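Local coordinates for extracellular solute-binding protein, family 3 (PDB 5SV6), which is of unknown function but has the architecture of a periplasmic solute-binding protein, with a probable role connected to methanol dehydrogenase, at residues A[108-113]-A[117-122]; A[49-54]-A[66-71]. All blocks are in the same frame, centred on the assembly; numbering follows the deposited sequence.

Interactions 1 and 2 lie in series along the chain, 49-54 packing against 66-71 before 108-113 meets 117-122, and their centres are about 15 Å apart. Strands 47-52 and 106-111 are parallel neighbours in one sheet, so the two contacts help build the same part of the solute-binding-protein-like fold. Met108, present as selenomethionine, joins them: its CE lies 3.7 Å from Leu70 CB on the helix, and its CG lies 3.8 Å from Val49 CG1 on the strand. Gly109 CA passes 3.8 Å from Glu67 OE2. The residues that touch in interaction 2 are all buried, whereas interaction 1 is only partly buried.

Interaction 1 of 2, residues A[108-113]-A[117-122]; sequences MGVDKG and VATSDP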
loop_
_atom_site.group_PDB
_atom_site.type_symbol
_atom_site.label_atom_id
_atom_site.label_comp_id
_atom_site.label_asym_id
_atom_site.label_seq_id
_atom_site.Cartn_x
_atom_site.Cartn_y
_atom_site.Cartn_z
HETATM N N MSE A 108 10.567 5.119 3.011
HETATM C CA MSE A 108 9.713 4.975 4.199
HETATM C C MSE A 108 8.974 3.641 4.349
HETATM O O MSE A 108 8.751 3.187 5.466
HETATM C CB MSE A 108 8.713 6.135 4.306
HETATM C CG MSE A 108 9.362 7.492 4.586
HETATM SE SE MSE A 108 10.484 7.500 6.201
HETATM C CE MSE A 108 9.158 7.013 7.558
ATOM N N GLY A 109 8.580 3.026 3.240
ATOM C CA GLY A 109 7.845 1.783 3.318
ATOM C C GLY A 109 8.129 0.782 2.208
ATOM O O GLY A 109 7.825 1.033 1.039
ATOM N N VAL A 110 8.717 -0.353 2.580
ATOM C CA VAL A 110 8.852 -1.495 1.676
ATOM C C VAL A 110 8.488 -2.749 2.470
ATOM O O VAL A 110 8.413 -2.701 3.705
ATOM C CB VAL A 110 10.284 -1.643 1.091
ATOM C CG1 VAL A 110 10.702 -0.388 0.306
ATOM C CG2 VAL A 110 11.292 -1.979 2.187
ATOM N N ASP A 111 8.247 -3.864 1.783
ATOM C CA ASP A 111 8.024 -5.123 2.496
ATOM C C ASP A 111 9.278 -5.477 3.293
ATOM O O ASP A 111 10.394 -5.299 2.805
ATOM C CB ASP A 111 7.734 -6.280 1.537
ATOM C CG ASP A 111 6.392 -6.156 0.827
ATOM O OD1 ASP A 111 5.569 -5.297 1.206
ATOM O OD2 ASP A 111 6.161 -6.944 -0.121
ATOM N N LYS A 112 9.097 -5.969 4.514
ATOM C CA LYS A 112 10.221 -6.482 5.296
ATOM C C LYS A 112 10.989 -7.518 4.475
ATOM O O LYS A 112 10.386 -8.353 3.821
ATOM C CB LYS A 112 9.711 -7.131 6.583
ATOM C CG LYS A 112 10.807 -7.810 7.401
ATOM C CD LYS A 112 11.913 -6.824 7.781
ATOM C CE LYS A 112 13.115 -7.549 8.379
ATOM N NZ LYS A 112 14.212 -6.620 8.787
ATOM N N GLY A 113 12.316 -7.450 4.480
ATOM C CA GLY A 113 13.104 -8.470 3.811
ATOM C C GLY A 113 13.247 -8.330 2.301
ATOM O O GLY A 113 13.777 -9.239 1.655
ATOM N N VAL A 117 17.597 -4.213 -0.582
ATOM C CA VAL A 117 17.960 -3.187 0.390
ATOM C C VAL A 117 18.125 -3.817 1.762
ATOM O O VAL A 117 17.833 -5.002 1.940
ATOM C CB VAL A 117 16.845 -2.105 0.469
ATOM C CG1 VAL A 117 16.802 -1.267 -0.801
ATOM C CG2 VAL A 117 15.482 -2.751 0.724
ATOM N N ALA A 118 18.613 -3.047 2.735
ATOM C CA ALA A 118 18.479 -3.475 4.125
ATOM C C ALA A 118 17.157 -2.933 4.666
ATOM O O ALA A 118 16.775 -1.795 4.362
ATOM C CB ALA A 118 19.661 -2.986 4.973
ATOM N N THR A 119 16.449 -3.737 5.455
ATOM C CA THR A 119 15.159 -3.314 5.981
ATOM C C THR A 119 15.190 -3.254 7.508
ATOM O O THR A 119 15.816 -4.082 8.165
ATOM C CB THR A 119 13.999 -4.233 5.528
ATOM O OG1 THR A 119 14.380 -5.599 5.710
ATOM C CG2 THR A 119 13.667 -4.001 4.060
ATOM N N SER A 120 14.499 -2.267 8.053
ATOM C CA SER A 120 14.438 -2.076 9.490
ATOM C C SER A 120 13.566 -3.162 10.106
ATOM O O SER A 120 12.900 -3.923 9.386
ATOM C CB SER A 120 13.800 -0.717 9.780
ATOM O OG SER A 120 12.408 -0.768 9.496
ATOM N N ASP A 121 13.557 -3.230 11.434
ATOM C CA ASP A 121 12.488 -3.932 12.134
ATOM C C ASP A 121 11.171 -3.405 11.566
ATOM O O ASP A 121 11.025 -2.195 11.334
ATOM C CB ASP A 121 12.526 -3.649 13.648
ATOM C CG ASP A 121 13.822 -4.094 14.304
ATOM O OD1 ASP A 121 14.436 -5.062 13.820
ATOM O OD2 ASP A 121 14.242 -3.461 15.303
ATOM N N PRO A 122 10.210 -4.306 11.313
ATOM C CA PRO A 122 8.905 -3.862 10.795
ATOM C C PRO A 122 8.242 -2.891 11.770
ATOM O O PRO A 122 8.287 -3.140 12.976
ATOM C CB PRO A 122 8.087 -5.154 10.724
ATOM C CG PRO A 122 9.084 -6.268 10.764
ATOM C CD PRO A 122 10.267 -5.759 11.545
HETATM O O HOH W 1 15.176 -6.260 11.574
#
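Lys112 NZ is gripped from several directions. Lys112 NZ gives a hydrogen bond to Ser120 O at 3.1 Å, approaching from above the carbonyl plane, 64° out of it; Ser254 OG shares that oxygen. Weak bonds run from Lys112 NZ to Thr119 O at 3.1 Å and from Lys112 NZ to Thr119 OG1 at 3.2 Å. A water 3.0 Å from Lys112 NZ is the fourth acceptor for three N-H groups, so the two weak bonds probably share one. Because the water also donates to Asp121 OD1, at 2.7 Å, lysine and aspartate are joined through it rather than directly. A long, flexible lysine suits this place: its aliphatic part crosses Pro122, CG to CG at 4.1 Å, before its tip reaches the carbonyls. The contact closes a short connection between strands 106-111 and 118-133, both antiparallel to strand 247-257 in the sheet of this periplasmic-binding-protein-like fold. Thr119 serves both polar and apolar sides. Its OG1 sits between the backbone N and carbonyl carbon (chi1 47°), turned to accept a fairly straight bond from Gly113 N at 3.0 Å, with an N-H...O angle of 157°. The methyl CG2 instead meets Val110 CG2 at 3.6 Å. Replacing Thr119 by a valine would probably leave Gly113 N without this acceptor and deprive Lys112 of one weak bond. Glycine fits position 113 because a CB there would be pressed against Lys112 O. The side chain of Ser120 points away from 108-113, its OG donating to Asp121 O and accepting from Ile255 N.

Interaction 2 of 2, residues A[49-54]-A[66-71]; sequences VCAASD and FENQLA
Val49 and Ala51 face Ala71 and Asn68 across the first beta-alpha-beta crossover of the fold, in which strand 47-52, helix 66-77 and strand 82-87 follow in turn, with the small hairpin of strands 54-55 and 59-60 interposed before the helix, and strands 47-52 and 82-87 lie side by side in parallel. The apolar part of the contact is light. Val49 CG2 meets Ala71 CB at 4.4 Å, this branch lying anti to the carbonyl carbon while CG1 is anti to the backbone N (chi1 172°). Branched valine suits the strand and spreads its two methyls under the helix; the small alanine on the facing turn lets the helix come near, with the CA atoms of Val49 and Ala71 7.4 Å apart. Two residues on along the strand, Ala51 CB comes up to ND2 of Asn68, about one helical turn before Ala71, in a loose van der Waals contact at 4.4 Å; so small a methyl lets the amide lie close to the strand while ND2 still reaches Ser59 OG.

Polar interactions centre on Asn68, a buried amide whose partners lie in the connection ahead of the helix. Its OD1 accepts from the backbone N of both Gly65 and Asn60, while ND2 bonds to Ser59 OG, which is also hydrogen-bonded to Ala52 O. Asparagine fits because one short side chain offers both an acceptor and a donor, so neither end of the amide is buried without a partner. Through Ser59 the helix is tied indirectly to the end of the strand.

A covalent link, the disulfide from Cys50 to Cys104, leaves the other side of the strand. Within the helix, Leu70 N bonds to Phe66 O at 3.1 Å, and Leu70 CD1 lies at the edge of the Phe66 ring, in its plane.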
loop_
_atom_site.group_PDB
_atom_site.type_symbol
_atom_site.label_atom_id
_atom_site.label_comp_id
_atom_site.label_asym_id
_atom_site.label_seq_id
_atom_site.Cartn_x
_atom_site.Cartn_y
_atom_site.Cartn_z
ATOM N N VAL A 49 15.173 11.737 2.884
ATOM C CA VAL A 49 14.119 10.758 2.638
ATOM C C VAL A 49 13.641 10.834 1.195
ATOM O O VAL A 49 13.167 11.884 0.745
ATOM C CB VAL A 49 12.926 10.995 3.587
ATOM C CG1 VAL A 49 11.726 10.109 3.213
ATOM C CG2 VAL A 49 13.354 10.787 5.046
ATOM N N CYS A 50 13.785 9.724 0.473
ATOM C CA CYS A 50 13.249 9.582 -0.876
ATOM C C CYS A 50 11.723 9.528 -0.777
ATOM O O CYS A 50 11.185 8.678 -0.069
ATOM C CB CYS A 50 13.751 8.280 -1.531
ATOM S SG CYS A 50 15.536 7.885 -1.355
ATOM N N ALA A 51 11.019 10.423 -1.471
ATOM C CA ALA A 51 9.548 10.408 -1.423
ATOM C C ALA A 51 8.898 10.833 -2.721
ATOM O O ALA A 51 9.455 11.629 -3.485
ATOM C CB ALA A 51 9.015 11.270 -0.256
ATOM N N ALA A 52 7.701 10.304 -2.956
ATOM C CA ALA A 52 6.972 10.575 -4.183
ATOM C C ALA A 52 6.223 11.895 -4.062
ATOM O O ALA A 52 5.579 12.171 -3.055
ATOM C CB ALA A 52 6.000 9.434 -4.485
ATOM N N SER A 53 6.296 12.717 -5.098
ATOM C CA SER A 53 5.640 14.015 -5.027
ATOM C C SER A 53 4.125 13.938 -5.292
ATOM O O SER A 53 3.415 14.915 -5.100
ATOM C CB SER A 53 6.327 15.011 -5.960
ATOM O OG SER A 53 6.134 14.637 -7.310
ATOM N N ASP A 54 3.628 12.780 -5.711
ATOM C CA ASP A 54 2.203 12.650 -6.034
ATOM C C ASP A 54 1.738 11.212 -5.879
ATOM O O ASP A 54 1.433 10.543 -6.869
ATOM C CB ASP A 54 1.919 13.127 -7.467
ATOM C CG ASP A 54 0.422 13.313 -7.740
ATOM O OD1 ASP A 54 -0.331 13.597 -6.784
ATOM O OD2 ASP A 54 -0.000 13.177 -8.910
ATOM N N PHE A 66 0.518 10.094 4.763
ATOM C CA PHE A 66 0.824 9.511 6.077
ATOM C C PHE A 66 2.305 9.165 6.263
ATOM O O PHE A 66 2.834 9.274 7.378
ATOM C CB PHE A 66 -0.122 8.350 6.465
ATOM C CG PHE A 66 0.176 7.027 5.793
ATOM C CD1 PHE A 66 1.158 6.180 6.286
ATOM C CD2 PHE A 66 -0.578 6.603 4.718
ATOM C CE1 PHE A 66 1.410 4.964 5.687
ATOM C CE2 PHE A 66 -0.327 5.394 4.115
ATOM C CZ PHE A 66 0.667 4.569 4.598
ATOM N N GLU A 67 2.980 8.776 5.186
ATOM C CA GLU A 67 4.428 8.526 5.285
ATOM C C GLU A 67 5.233 9.816 5.449
ATOM O O GLU A 67 6.362 9.793 5.967
ATOM C CB GLU A 67 4.954 7.712 4.088
ATOM C CG GLU A 67 4.487 6.241 4.060
ATOM C CD GLU A 67 5.097 5.446 2.899
ATOM O OE1 GLU A 67 5.689 6.048 1.979
ATOM O OE2 GLU A 67 4.993 4.209 2.914
ATOM N N ASN A 68 4.681 10.938 4.993
ATOM C CA ASN A 68 5.355 12.214 5.196
ATOM C C ASN A 68 5.379 12.537 6.692
ATOM O O ASN A 68 6.382 13.028 7.228
ATOM C CB ASN A 68 4.665 13.350 4.425
ATOM C CG ASN A 68 4.606 13.100 2.927
ATOM O OD1 ASN A 68 3.617 13.431 2.268
ATOM N ND2 ASN A 68 5.663 12.514 2.383
ATOM N N GLN A 69 4.258 12.262 7.358
ATOM C CA GLN A 69 4.150 12.426 8.800
ATOM C C GLN A 69 5.125 11.504 9.521
ATOM O O GLN A 69 5.777 11.907 10.479
ATOM C CB GLN A 69 2.737 12.088 9.281
ATOM C CG GLN A 69 1.743 13.209 9.188
ATOM C CD GLN A 69 0.648 13.053 10.225
ATOM O OE1 GLN A 69 -0.464 12.622 9.910
ATOM N NE2 GLN A 69 0.965 13.373 11.479
ATOM N N LEU A 70 5.199 10.259 9.068
ATOM C CA LEU A 70 6.095 9.282 9.675
ATOM C C LEU A 70 7.547 9.705 9.532
ATOM O O LEU A 70 8.355 9.458 10.422
ATOM C CB LEU A 70 5.893 7.903 9.044
ATOM C CG LEU A 70 4.532 7.265 9.329
ATOM C CD1 LEU A 70 4.386 5.946 8.591
ATOM C CD2 LEU A 70 4.322 7.091 10.849
ATOM N N ALA A 71 7.872 10.332 8.405
ATOM C CA ALA A 71 9.241 10.763 8.140
ATOM C C ALA A 71 9.650 11.848 9.134
ATOM O O ALA A 71 10.784 11.879 9.617
ATOM C CB ALA A 71 9.363 11.280 6.705
#